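Local structure of member of DUF4221 family (Bacteroides vulgatus, 3S9J) at residues Leu42-Thr47 / Asn353-Thr358; Glu22-Leu27 / Val55-Glu60; Tyr296-Gly301 / Tyr326-Ser331. The protein is of unknown function but folds as a six-bladed beta-propeller that binds sodium ions in the crystal. All blocks are in the same frame, centred on the assembly; numbering follows the deposited sequence. Where two conformers were deposited one is given.

Contact 1. Residues Leu42-Thr47 / Asn353-Thr358; sequences LHFENT and NKLVFT. With NA (sodium ion), chain C.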
loop_
_atom_site.group_PDB
_atom_site.type_symbol
_atom_site.label_atom_id
_atom_site.label_comp_id
_atom_site.label_asym_id
_atom_site.label_seq_id
_atom_site.Cartn_x
_atom_site.Cartn_y
_atom_site.Cartn_z
ATOM N N LEU A 42 4.551 -10.143 -11.375
ATOM C CA LEU A 42 3.620 -9.297 -10.650
ATOM C C LEU A 42 2.379 -10.118 -10.274
ATOM O O LEU A 42 1.665 -10.642 -11.134
ATOM C CB LEU A 42 3.263 -8.036 -11.477
ATOM C CG LEU A 42 2.459 -6.932 -10.800
ATOM C CD1 LEU A 42 3.224 -6.365 -9.611
ATOM C CD2 LEU A 42 2.045 -5.791 -11.799
ATOM N N HIS A 43 2.141 -10.216 -8.975
ATOM C CA HIS A 43 0.914 -10.763 -8.413
ATOM C C HIS A 43 -0.140 -9.659 -8.552
ATOM O O HIS A 43 0.032 -8.580 -8.004
ATOM C CB HIS A 43 1.140 -11.070 -6.953
ATOM C CG HIS A 43 -0.098 -11.433 -6.182
ATOM N ND1 HIS A 43 -0.331 -12.717 -5.733
ATOM C CD2 HIS A 43 -1.143 -10.680 -5.742
ATOM C CE1 HIS A 43 -1.485 -12.749 -5.085
ATOM N NE2 HIS A 43 -1.985 -11.525 -5.047
ATOM N N PHE A 44 -1.225 -9.918 -9.259
ATOM C CA PHE A 44 -2.202 -8.876 -9.546
ATOM C C PHE A 44 -3.578 -9.396 -9.168
ATOM O O PHE A 44 -4.166 -10.183 -9.896
ATOM C CB PHE A 44 -2.103 -8.534 -11.025
ATOM C CG PHE A 44 -2.998 -7.401 -11.512
ATOM C CD1 PHE A 44 -4.308 -7.646 -11.923
ATOM C CD2 PHE A 44 -2.480 -6.126 -11.663
ATOM C CE1 PHE A 44 -5.100 -6.610 -12.452
ATOM C CE2 PHE A 44 -3.281 -5.093 -12.194
ATOM C CZ PHE A 44 -4.581 -5.358 -12.596
ATOM N N GLU A 45 -4.076 -8.964 -8.013
ATOM C CA GLU A 45 -5.391 -9.383 -7.576
ATOM C C GLU A 45 -6.416 -8.794 -8.522
ATOM O O GLU A 45 -6.458 -7.601 -8.699
ATOM C CB GLU A 45 -5.699 -8.944 -6.163
ATOM C CG GLU A 45 -7.038 -9.475 -5.672
ATOM C CD GLU A 45 -7.310 -9.040 -4.253
ATOM O OE1 GLU A 45 -6.460 -9.329 -3.390
ATOM O OE2 GLU A 45 -8.359 -8.426 -4.008
ATOM N N ASN A 46 -7.236 -9.623 -9.119
ATOM C CA ASN A 46 -8.176 -9.170 -10.178
ATOM C C ASN A 46 -9.592 -9.378 -9.655
ATOM O O ASN A 46 -10.324 -10.273 -10.104
ATOM C CB ASN A 46 -7.879 -10.010 -11.429
ATOM C CG ASN A 46 -8.730 -9.652 -12.622
ATOM O OD1 ASN A 46 -8.967 -8.466 -12.903
ATOM N ND2 ASN A 46 -9.193 -10.684 -13.356
ATOM N N THR A 47 -9.957 -8.534 -8.686
ATOM C CA THR A 47 -11.247 -8.664 -7.997
ATOM C C THR A 47 -12.122 -7.428 -8.193
ATOM O O THR A 47 -13.184 -7.304 -7.557
ATOM C CB THR A 47 -11.043 -8.902 -6.480
ATOM O OG1 THR A 47 -10.155 -7.904 -5.979
ATOM C CG2 THR A 47 -10.467 -10.324 -6.251
ATOM N N ASN A 353 -7.467 -1.628 -21.915
ATOM C CA ASN A 353 -7.002 -3.021 -22.149
ATOM C C ASN A 353 -5.510 -3.143 -22.358
ATOM O O ASN A 353 -5.030 -4.057 -23.017
ATOM C CB ASN A 353 -7.816 -3.677 -23.245
ATOM C CG ASN A 353 -9.157 -4.191 -22.709
ATOM O OD1 ASN A 353 -9.236 -4.814 -21.631
ATOM N ND2 ASN A 353 -10.208 -3.877 -23.410
ATOM N N LYS A 354 -4.767 -2.201 -21.793
ATOM C CA LYS A 354 -3.318 -2.300 -21.730
ATOM C C LYS A 354 -2.839 -1.785 -20.381
ATOM O O LYS A 354 -2.993 -0.602 -20.073
ATOM C CB LYS A 354 -2.682 -1.492 -22.859
ATOM C CG LYS A 354 -1.238 -1.851 -23.185
ATOM C CD LYS A 354 -1.094 -2.911 -24.302
ATOM C CE LYS A 354 -1.578 -2.476 -25.707
ATOM N NZ LYS A 354 -0.740 -1.449 -26.376
ATOM N N LEU A 355 -2.291 -2.674 -19.562
ATOM C CA LEU A 355 -1.687 -2.273 -18.286
ATOM C C LEU A 355 -0.254 -1.836 -18.536
ATOM O O LEU A 355 0.579 -2.611 -18.986
ATOM C CB LEU A 355 -1.746 -3.374 -17.246
ATOM C CG LEU A 355 -1.074 -3.132 -15.911
ATOM C CD1 LEU A 355 -1.729 -1.955 -15.134
ATOM C CD2 LEU A 355 -1.145 -4.463 -15.091
ATOM N N VAL A 356 0.025 -0.553 -18.299
ATOM C CA VAL A 356 1.286 0.072 -18.712
ATOM C C VAL A 356 1.998 0.634 -17.501
ATOM O O VAL A 356 1.359 1.270 -16.650
ATOM C CB VAL A 356 1.065 1.229 -19.718
ATOM C CG1 VAL A 356 2.374 1.923 -20.094
ATOM C CG2 VAL A 356 0.360 0.717 -20.981
ATOM N N PHE A 357 3.299 0.386 -17.435
ATOM C CA PHE A 357 4.184 0.947 -16.410
ATOM C C PHE A 357 5.402 1.569 -17.029
ATOM O O PHE A 357 5.925 1.055 -18.018
ATOM C CB PHE A 357 4.679 -0.142 -15.437
ATOM C CG PHE A 357 3.620 -0.823 -14.660
ATOM C CD1 PHE A 357 3.220 -0.326 -13.420
ATOM C CD2 PHE A 357 3.057 -2.005 -15.111
ATOM C CE1 PHE A 357 2.271 -0.970 -12.675
ATOM C CE2 PHE A 357 2.116 -2.672 -14.361
ATOM C CZ PHE A 357 1.686 -2.156 -13.161
ATOM N N THR A 358 5.882 2.669 -16.445
ATOM C CA THR A 358 7.170 3.213 -16.798
ATOM C C THR A 358 8.167 2.896 -15.683
ATOM O O THR A 358 7.851 3.048 -14.504
ATOM C CB THR A 358 7.086 4.720 -17.044
ATOM O OG1 THR A 358 6.252 4.942 -18.187
ATOM C CG2 THR A 358 8.479 5.297 -17.286
HETATM NA NA NA C . -9.809 -5.708 -19.260
HETATM O O HOH W 1 -9.697 -3.470 -18.381
HETATM O O HOH W 2 -11.989 -6.286 -17.826
#

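Contact 2. Residues Glu22-Leu27 / Val55-Glu60; sequences EQTYYL and VIFDIE. With NA (sodium ion), chain C; FMT (formic acid), chain K.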
loop_
_atom_site.group_PDB
_atom_site.type_symbol
_atom_site.label_atom_id
_atom_site.label_comp_id
_atom_site.label_asym_id
_atom_site.label_seq_id
_atom_site.Cartn_x
_atom_site.Cartn_y
_atom_site.Cartn_z
ATOM N N GLU A 22 -11.304 -8.725 -21.611
ATOM C CA GLU A 22 -12.405 -8.587 -20.629
ATOM C C GLU A 22 -12.204 -9.417 -19.355
ATOM O O GLU A 22 -12.861 -9.165 -18.350
ATOM C CB GLU A 22 -13.742 -8.987 -21.274
ATOM C CG GLU A 22 -13.958 -10.435 -21.540
ATOM C CD GLU A 22 -13.290 -10.958 -22.821
ATOM O OE1 GLU A 22 -12.651 -10.156 -23.577
ATOM O OE2 GLU A 22 -13.436 -12.177 -23.042
ATOM N N GLN A 23 -11.330 -10.433 -19.395
ATOM C CA GLN A 23 -11.080 -11.258 -18.222
ATOM C C GLN A 23 -10.162 -10.631 -17.173
ATOM O O GLN A 23 -10.048 -11.172 -16.064
ATOM C CB GLN A 23 -10.477 -12.619 -18.626
ATOM C CG GLN A 23 -11.463 -13.555 -19.309
ATOM C CD GLN A 23 -10.973 -15.006 -19.168
ATOM O OE1 GLN A 23 -10.023 -15.408 -19.849
ATOM N NE2 GLN A 23 -11.562 -15.765 -18.222
ATOM N N THR A 24 -9.490 -9.538 -17.512
ATOM C CA THR A 24 -8.584 -8.880 -16.568
ATOM C C THR A 24 -8.843 -7.395 -16.579
ATOM O O THR A 24 -8.640 -6.754 -17.597
ATOM C CB THR A 24 -7.091 -9.146 -16.907
ATOM O OG1 THR A 24 -6.934 -10.548 -17.200
ATOM C CG2 THR A 24 -6.195 -8.720 -15.694
ATOM N N TYR A 25 -9.255 -6.822 -15.446
ATOM C CA TYR A 25 -9.452 -5.376 -15.377
ATOM C C TYR A 25 -8.126 -4.707 -15.108
ATOM O O TYR A 25 -7.243 -5.281 -14.427
ATOM C CB TYR A 25 -10.450 -5.028 -14.280
ATOM C CG TYR A 25 -10.925 -3.600 -14.316
ATOM C CD1 TYR A 25 -11.582 -3.098 -15.431
ATOM C CD2 TYR A 25 -10.694 -2.747 -13.245
ATOM C CE1 TYR A 25 -12.004 -1.762 -15.464
ATOM C CE2 TYR A 25 -11.146 -1.435 -13.259
ATOM C CZ TYR A 25 -11.809 -0.974 -14.378
ATOM O OH TYR A 25 -12.239 0.318 -14.445
ATOM N N TYR A 26 -7.952 -3.487 -15.627
ATOM C CA TYR A 26 -6.608 -2.857 -15.595
ATOM C C TYR A 26 -6.193 -2.377 -14.211
ATOM O O TYR A 26 -5.025 -2.112 -13.971
ATOM C CB TYR A 26 -6.470 -1.695 -16.591
ATOM C CG TYR A 26 -7.254 -0.452 -16.192
ATOM C CD1 TYR A 26 -6.700 0.539 -15.391
ATOM C CD2 TYR A 26 -8.565 -0.315 -16.574
ATOM C CE1 TYR A 26 -7.436 1.651 -14.981
ATOM C CE2 TYR A 26 -9.306 0.815 -16.191
ATOM C CZ TYR A 26 -8.718 1.781 -15.405
ATOM O OH TYR A 26 -9.469 2.858 -15.024
ATOM N N LEU A 27 -7.155 -2.230 -13.314
ATOM C CA LEU A 27 -6.908 -1.759 -11.946
ATOM C C LEU A 27 -6.915 -2.910 -10.964
ATOM O O LEU A 27 -7.857 -3.707 -10.950
ATOM C CB LEU A 27 -7.999 -0.788 -11.505
ATOM C CG LEU A 27 -7.905 -0.302 -10.053
ATOM C CD1 LEU A 27 -6.646 0.518 -9.888
ATOM C CD2 LEU A 27 -9.136 0.516 -9.693
ATOM N N VAL A 55 -4.357 -12.762 -11.214
ATOM C CA VAL A 55 -3.545 -12.909 -12.400
ATOM C C VAL A 55 -2.087 -12.703 -12.018
ATOM O O VAL A 55 -1.750 -11.782 -11.269
ATOM C CB VAL A 55 -3.973 -11.896 -13.469
ATOM C CG1 VAL A 55 -2.995 -11.839 -14.656
ATOM C CG2 VAL A 55 -5.405 -12.203 -13.915
ATOM N N ILE A 56 -1.215 -13.552 -12.567
ATOM C CA ILE A 56 0.194 -13.386 -12.395
ATOM C C ILE A 56 0.779 -12.940 -13.725
ATOM O O ILE A 56 0.600 -13.630 -14.734
ATOM C CB ILE A 56 0.871 -14.724 -11.968
ATOM C CG1 ILE A 56 0.212 -15.302 -10.712
ATOM C CG2 ILE A 56 2.417 -14.517 -11.814
ATOM C CD1 ILE A 56 0.237 -14.394 -9.470
ATOM N N PHE A 57 1.432 -11.780 -13.747
ATOM C CA PHE A 57 2.066 -11.276 -14.942
ATOM C C PHE A 57 3.559 -11.600 -14.970
ATOM O O PHE A 57 4.240 -11.424 -13.979
ATOM C CB PHE A 57 1.932 -9.765 -15.068
ATOM C CG PHE A 57 0.526 -9.278 -15.361
ATOM C CD1 PHE A 57 -0.028 -9.390 -16.636
ATOM C CD2 PHE A 57 -0.220 -8.689 -14.382
ATOM C CE1 PHE A 57 -1.308 -8.942 -16.897
ATOM C CE2 PHE A 57 -1.479 -8.202 -14.645
ATOM C CZ PHE A 57 -2.034 -8.302 -15.894
ATOM N N ASP A 58 4.029 -11.995 -16.141
ATOM C CA ASP A 58 5.456 -12.269 -16.442
ATOM C C ASP A 58 6.132 -10.991 -16.917
ATOM O O ASP A 58 5.817 -10.480 -17.994
ATOM C CB ASP A 58 5.482 -13.347 -17.501
ATOM C CG ASP A 58 6.892 -13.771 -17.905
ATOM O OD1 ASP A 58 7.872 -13.024 -17.658
ATOM O OD2 ASP A 58 6.968 -14.851 -18.520
ATOM N N ILE A 59 7.001 -10.431 -16.079
ATOM C CA ILE A 59 7.597 -9.130 -16.350
ATOM C C ILE A 59 8.534 -9.165 -17.562
ATOM O O ILE A 59 8.412 -8.333 -18.482
ATOM C CB ILE A 59 8.278 -8.556 -15.094
ATOM C CG1 ILE A 59 7.213 -8.128 -14.059
ATOM C CG2 ILE A 59 9.156 -7.341 -15.482
ATOM C CD1 ILE A 59 7.751 -7.942 -12.650
ATOM N N GLU A 60 9.435 -10.149 -17.599
ATOM C CA GLU A 60 10.405 -10.277 -18.691
ATOM C C GLU A 60 9.688 -10.401 -20.030
ATOM O O GLU A 60 10.105 -9.811 -21.001
ATOM C CB GLU A 60 11.288 -11.521 -18.449
ATOM C CG GLU A 60 12.320 -11.819 -19.551
ATOM C CD GLU A 60 12.909 -13.263 -19.499
ATOM O OE1 GLU A 60 12.530 -14.103 -18.633
ATOM O OE2 GLU A 60 13.754 -13.556 -20.373
HETATM NA NA NA C . -9.809 -5.708 -19.260
HETATM C C FMT K . -7.649 5.667 -14.178
HETATM O O1 FMT K . -7.497 6.880 -13.852
HETATM O O2 FMT K . -8.478 4.906 -13.658
HETATM O O HOH W 2 -11.989 -6.286 -17.826
HETATM O O HOH W 1 -9.697 -3.470 -18.381
#

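Contact 3. Residues Tyr296-Gly301 / Tyr326-Ser331; sequences YETPKG and YFYKMS. With GOL (glycerol), chain S; FMT (formic acid), chain K.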
loop_
_atom_site.group_PDB
_atom_site.type_symbol
_atom_site.label_atom_id
_atom_site.label_comp_id
_atom_site.label_asym_id
_atom_site.label_seq_id
_atom_site.Cartn_x
_atom_site.Cartn_y
_atom_site.Cartn_z
ATOM N N TYR A 296 -14.261 11.120 -3.583
ATOM C CA TYR A 296 -13.853 9.880 -2.938
ATOM C C TYR A 296 -12.565 9.290 -3.532
ATOM O O TYR A 296 -12.023 8.326 -3.000
ATOM C CB TYR A 296 -15.023 8.883 -2.947
ATOM C CG TYR A 296 -16.140 9.294 -2.000
ATOM C CD1 TYR A 296 -15.930 9.353 -0.640
ATOM C CD2 TYR A 296 -17.390 9.607 -2.468
ATOM C CE1 TYR A 296 -16.927 9.732 0.226
ATOM C CE2 TYR A 296 -18.385 9.988 -1.617
ATOM C CZ TYR A 296 -18.156 10.041 -0.272
ATOM O OH TYR A 296 -19.171 10.408 0.596
ATOM N N GLU A 297 -12.037 9.880 -4.588
ATOM C CA GLU A 297 -10.799 9.348 -5.168
ATOM C C GLU A 297 -9.823 10.467 -5.496
ATOM O O GLU A 297 -10.238 11.615 -5.725
ATOM C CB GLU A 297 -11.113 8.530 -6.428
ATOM C CG GLU A 297 -11.948 7.232 -6.168
ATOM C CD GLU A 297 -11.239 6.135 -5.308
ATOM O OE1 GLU A 297 -9.985 6.027 -5.336
ATOM O OE2 GLU A 297 -11.958 5.344 -4.647
ATOM N N THR A 298 -8.540 10.139 -5.518
ATOM C CA THR A 298 -7.511 11.107 -5.880
ATOM C C THR A 298 -7.756 11.595 -7.307
ATOM O O THR A 298 -7.977 10.791 -8.266
ATOM C CB THR A 298 -6.098 10.511 -5.740
ATOM O OG1 THR A 298 -5.926 10.035 -4.395
ATOM C CG2 THR A 298 -5.016 11.564 -6.125
ATOM N N PRO A 299 -7.780 12.923 -7.487
ATOM C CA PRO A 299 -8.030 13.440 -8.812
ATOM C C PRO A 299 -6.970 13.028 -9.815
ATOM O O PRO A 299 -5.791 12.931 -9.472
ATOM C CB PRO A 299 -7.945 14.979 -8.608
ATOM C CG PRO A 299 -8.287 15.174 -7.213
ATOM C CD PRO A 299 -7.728 14.005 -6.479
ATOM N N LYS A 300 -7.399 12.840 -11.059
ATOM C CA LYS A 300 -6.485 12.380 -12.109
ATOM C C LYS A 300 -5.420 13.438 -12.362
ATOM O O LYS A 300 -4.340 13.133 -12.839
ATOM C CB LYS A 300 -7.246 12.100 -13.402
ATOM C CG LYS A 300 -8.439 11.167 -13.263
ATOM C CD LYS A 300 -8.141 9.911 -12.535
ATOM C CE LYS A 300 -9.375 9.004 -12.581
ATOM N NZ LYS A 300 -9.077 7.756 -11.938
ATOM N N GLY A 301 -5.718 14.706 -12.044
ATOM C CA GLY A 301 -4.757 15.776 -12.260
ATOM C C GLY A 301 -3.826 16.106 -11.105
ATOM O O GLY A 301 -3.016 17.025 -11.226
ATOM N N TYR A 326 0.213 9.537 -14.722
ATOM C CA TYR A 326 0.484 8.334 -13.970
ATOM C C TYR A 326 -0.663 7.939 -13.059
ATOM O O TYR A 326 -1.456 8.781 -12.612
ATOM C CB TYR A 326 1.748 8.527 -13.109
ATOM C CG TYR A 326 2.939 8.852 -13.942
ATOM C CD1 TYR A 326 3.638 7.847 -14.610
ATOM C CD2 TYR A 326 3.378 10.163 -14.088
ATOM C CE1 TYR A 326 4.734 8.144 -15.406
ATOM C CE2 TYR A 326 4.476 10.465 -14.882
ATOM C CZ TYR A 326 5.138 9.456 -15.531
ATOM O OH TYR A 326 6.195 9.740 -16.343
ATOM N N PHE A 327 -0.742 6.641 -12.773
ATOM C CA PHE A 327 -1.656 6.105 -11.791
ATOM C C PHE A 327 -0.750 5.531 -10.693
ATOM O O PHE A 327 -0.406 4.331 -10.697
ATOM C CB PHE A 327 -2.588 5.047 -12.404
ATOM C CG PHE A 327 -3.729 4.696 -11.509
ATOM C CD1 PHE A 327 -4.918 5.429 -11.561
ATOM C CD2 PHE A 327 -3.605 3.719 -10.543
ATOM C CE1 PHE A 327 -5.982 5.133 -10.686
ATOM C CE2 PHE A 327 -4.663 3.440 -9.689
ATOM C CZ PHE A 327 -5.832 4.152 -9.757
ATOM N N TYR A 328 -0.285 6.413 -9.797
ATOM C CA TYR A 328 0.774 6.023 -8.867
ATOM C C TYR A 328 0.302 5.079 -7.772
ATOM O O TYR A 328 1.148 4.494 -7.091
ATOM C CB TYR A 328 1.498 7.246 -8.278
ATOM C CG TYR A 328 0.624 8.214 -7.521
ATOM C CD1 TYR A 328 0.227 7.929 -6.210
ATOM C CD2 TYR A 328 0.196 9.391 -8.089
ATOM C CE1 TYR A 328 -0.595 8.796 -5.494
ATOM C CE2 TYR A 328 -0.603 10.298 -7.363
ATOM C CZ TYR A 328 -0.997 10.000 -6.083
ATOM O OH TYR A 328 -1.804 10.834 -5.359
ATOM N N LYS A 329 -1.000 4.909 -7.617
ATOM C CA LYS A 329 -1.535 3.897 -6.731
ATOM C C LYS A 329 -1.403 2.463 -7.283
ATOM O O LYS A 329 -1.811 1.504 -6.614
ATOM C CB LYS A 329 -2.971 4.222 -6.319
ATOM C CG LYS A 329 -3.014 5.530 -5.525
ATOM C CD LYS A 329 -4.348 5.784 -4.879
ATOM C CE LYS A 329 -4.349 7.100 -4.141
ATOM N NZ LYS A 329 -5.669 7.420 -3.477
HETATM N N MSE A 330 -0.795 2.345 -8.468
HETATM C CA MSE A 330 -0.270 1.078 -8.984
HETATM C C MSE A 330 1.217 1.237 -9.293
HETATM O O MSE A 330 1.617 1.577 -10.425
HETATM C CB MSE A 330 -1.034 0.621 -10.215
HETATM C CG MSE A 330 -2.371 -0.041 -9.895
HETATM SE SE MSE A 330 -3.097 -1.040 -11.393
HETATM C CE MSE A 330 -3.460 0.453 -12.604
ATOM N N SER A 331 2.027 1.083 -8.253
ATOM C CA SER A 331 3.477 1.204 -8.350
ATOM C C SER A 331 4.104 -0.046 -7.723
ATOM O O SER A 331 3.516 -0.640 -6.818
ATOM C CB SER A 331 3.981 2.471 -7.633
ATOM O OG SER A 331 3.549 3.631 -8.319
HETATM C C1 GOL S . -3.496 7.827 -8.288
HETATM O O1 GOL S . -3.249 6.519 -8.734
HETATM C C2 GOL S . -3.550 8.732 -9.528
HETATM O O2 GOL S . -2.228 8.867 -9.959
HETATM C C3 GOL S . -4.059 10.106 -9.144
HETATM O O3 GOL S . -3.979 10.975 -10.260
HETATM C C FMT K . -7.649 5.667 -14.178
HETATM O O1 FMT K . -7.497 6.880 -13.852
HETATM O O2 FMT K . -8.478 4.906 -13.658
HETATM O O HOH W 3 -7.750 7.392 -5.372
#

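Contact 1. Residues Leu42-Thr47 / Asn353-Thr358
Leu-42 and Phe-44, two residues apart on strand 39-46, face Leu-355 and Phe-357 on strand 354-364, and the four side chains close the seam between two blades of a six-bladed beta-propeller. The strands belong to different four-stranded antiparallel sheets, and Phe-44 and Leu-355, the residues whose backbones come nearest, have their CA atoms 11.0 Å apart; side chains alone bridge that distance. The partners are exchanged along the seam: at one level an aromatic ring of the first strand meets a leucine, at the next a leucine of the first strand meets an aromatic ring. In each pair the side chains come from opposite directions, and the leucine methyl meets the ring obliquely. CD2 of Leu-355 reaches the CE2 corner of Phe-44 at 3.7 Å. Phe-44 has CG anti to the backbone N (chi1 -177°), which stretches the ring across the gap. Phe-357 swings its CG the other way, opposite the carbonyl carbon (chi1 -62°), and presents CZ and CE2 to Leu-42. Met-31 of strand 31-36 also packs on Leu-42, Phe-44 and Phe-357 in this buried seam. At the start of 353-358, outside this apolar row, Asn-353 OD1 binds a sodium ion that is also held by Asp-21 O, Thr-24 O and two waters. At the row's other end, in one of two leucine conformers, Leu-42 CD2 lies 3.9 Å from Phe-357 CZ.

Contact 2. Residues Glu22-Leu27 / Val55-Glu60
Thr-24 carries this contact from the loop side, setting its two branches against Val-55 and Phe-57 on strand 53-58. Its methyl, CG2, and its hydroxyl, OG1, both lie 4.0 Å from CG2 of Val-55, the two side chains crossing at a slant. The same methyl comes obliquely to the far end of the Phe-57 ring, 4.2 Å from CZ. One face of that ring is already taken within the strand, since CG1 of Val-55 sits 3.8 Å above the plane, over its centre. Val-55 thus uses one methyl for Thr-24 and the other for Phe-57. The torsion of Thr-24 sorts its branches: with chi1 at -45°, OG1 stands opposite the carbonyl carbon, where it hydrogen-bonds to Arg-67 while also lying against Val-55, and CG2 points to Val-55 and Phe-57. In the propeller this is where the loop that joins strand 8-19 of one blade to strand 31-36 of the next folds over one face of the sheet formed by strands 31-36, 39-46, 53-58 and 63-69. The loop is tied down further by Asn-46, which hydrogen-bonds to Gln-23 O and Tyr-25 N. It is also pinned by a metal, for Thr-24 O binds a sodium ion at 2.3 Å, with Asp-21 O and Asn-353 OD1 as the other protein ligands and two waters beside them. One of these waters donates to Glu-22 O at 3.1 Å. Farther along, Tyr-26 hydrogen-bonds through OH to O2 of a formic acid molecule, 2.7 Å away in the ring plane.

Contact 3. Residues Tyr296-Gly301 / Tyr326-Ser331
Lys-329 NZ donates a 2.8 Å hydrogen bond to Thr-298 OG1, the direct polar link between loop 296-301 and a type I beta turn from Phe-327 to Met-330. The lysine chain is extended beyond CG, its last three torsions close to 180°, carrying the amine across to the loop. There a water accepts from NZ and from Thr-298 N and donates to Glu-297 OE1. An alanine in place of Lys-329 would probably leave Thr-298 OG1 without this donor, take one partner from the water, and open a gap between loop and turn. Thr-298 divides its branches, turning OG1 to the amine while CG2 rests 3.4 Å from Tyr-328 OH, the side chains crossing at about a right angle. That hydroxyl is hydrogen-bonded to Glu-284. A glycerol, probably from the crystallisation liquor, lies between the aromatic rings: its O1 stands 3.2 Å above the plane of the Phe-327 ring, over its centre, and accepts from Lys-329 N, while its C1 covers a face of Tyr-328, whose CG sits between backbone N and carbonyl carbon (chi1 59°). Lys-300 bends at chi2 (-50°), bringing NZ to the edge of Phe-327, where it donates a 2.6 Å hydrogen bond to O1 of a formic acid. The turn lies on strand 327-334, where the chain rounds a corner; Tyr-328 leans on Phe-282 of strand 278-284 in the adjoining blade, and Thr-298 and Pro-299 pack against helix 255-263.

Contacts 1 and 2 are both buried, their centres about 4 Å apart, and rest on neighbouring strands of one sheet, 39-46 and 53-58, with the same sodium ion at their margin. Contact 3 is partly buried, its centre about 14 Å from that of contact 1 and 19 Å from that of contact 2, yet it shares with contact 1 the sheet that holds strands 354-364 and 327-334. Chemistry follows place: apolar carbons fill contact 1, a threonine with a metal-bound backbone carries contact 2, and an amine and a water make contact 3, with glycerol and formic acid, probably from the crystallisation liquor, lodged beside them. Met-330, a selenomethionine, touches Phe-44, Leu-355 and Leu-27.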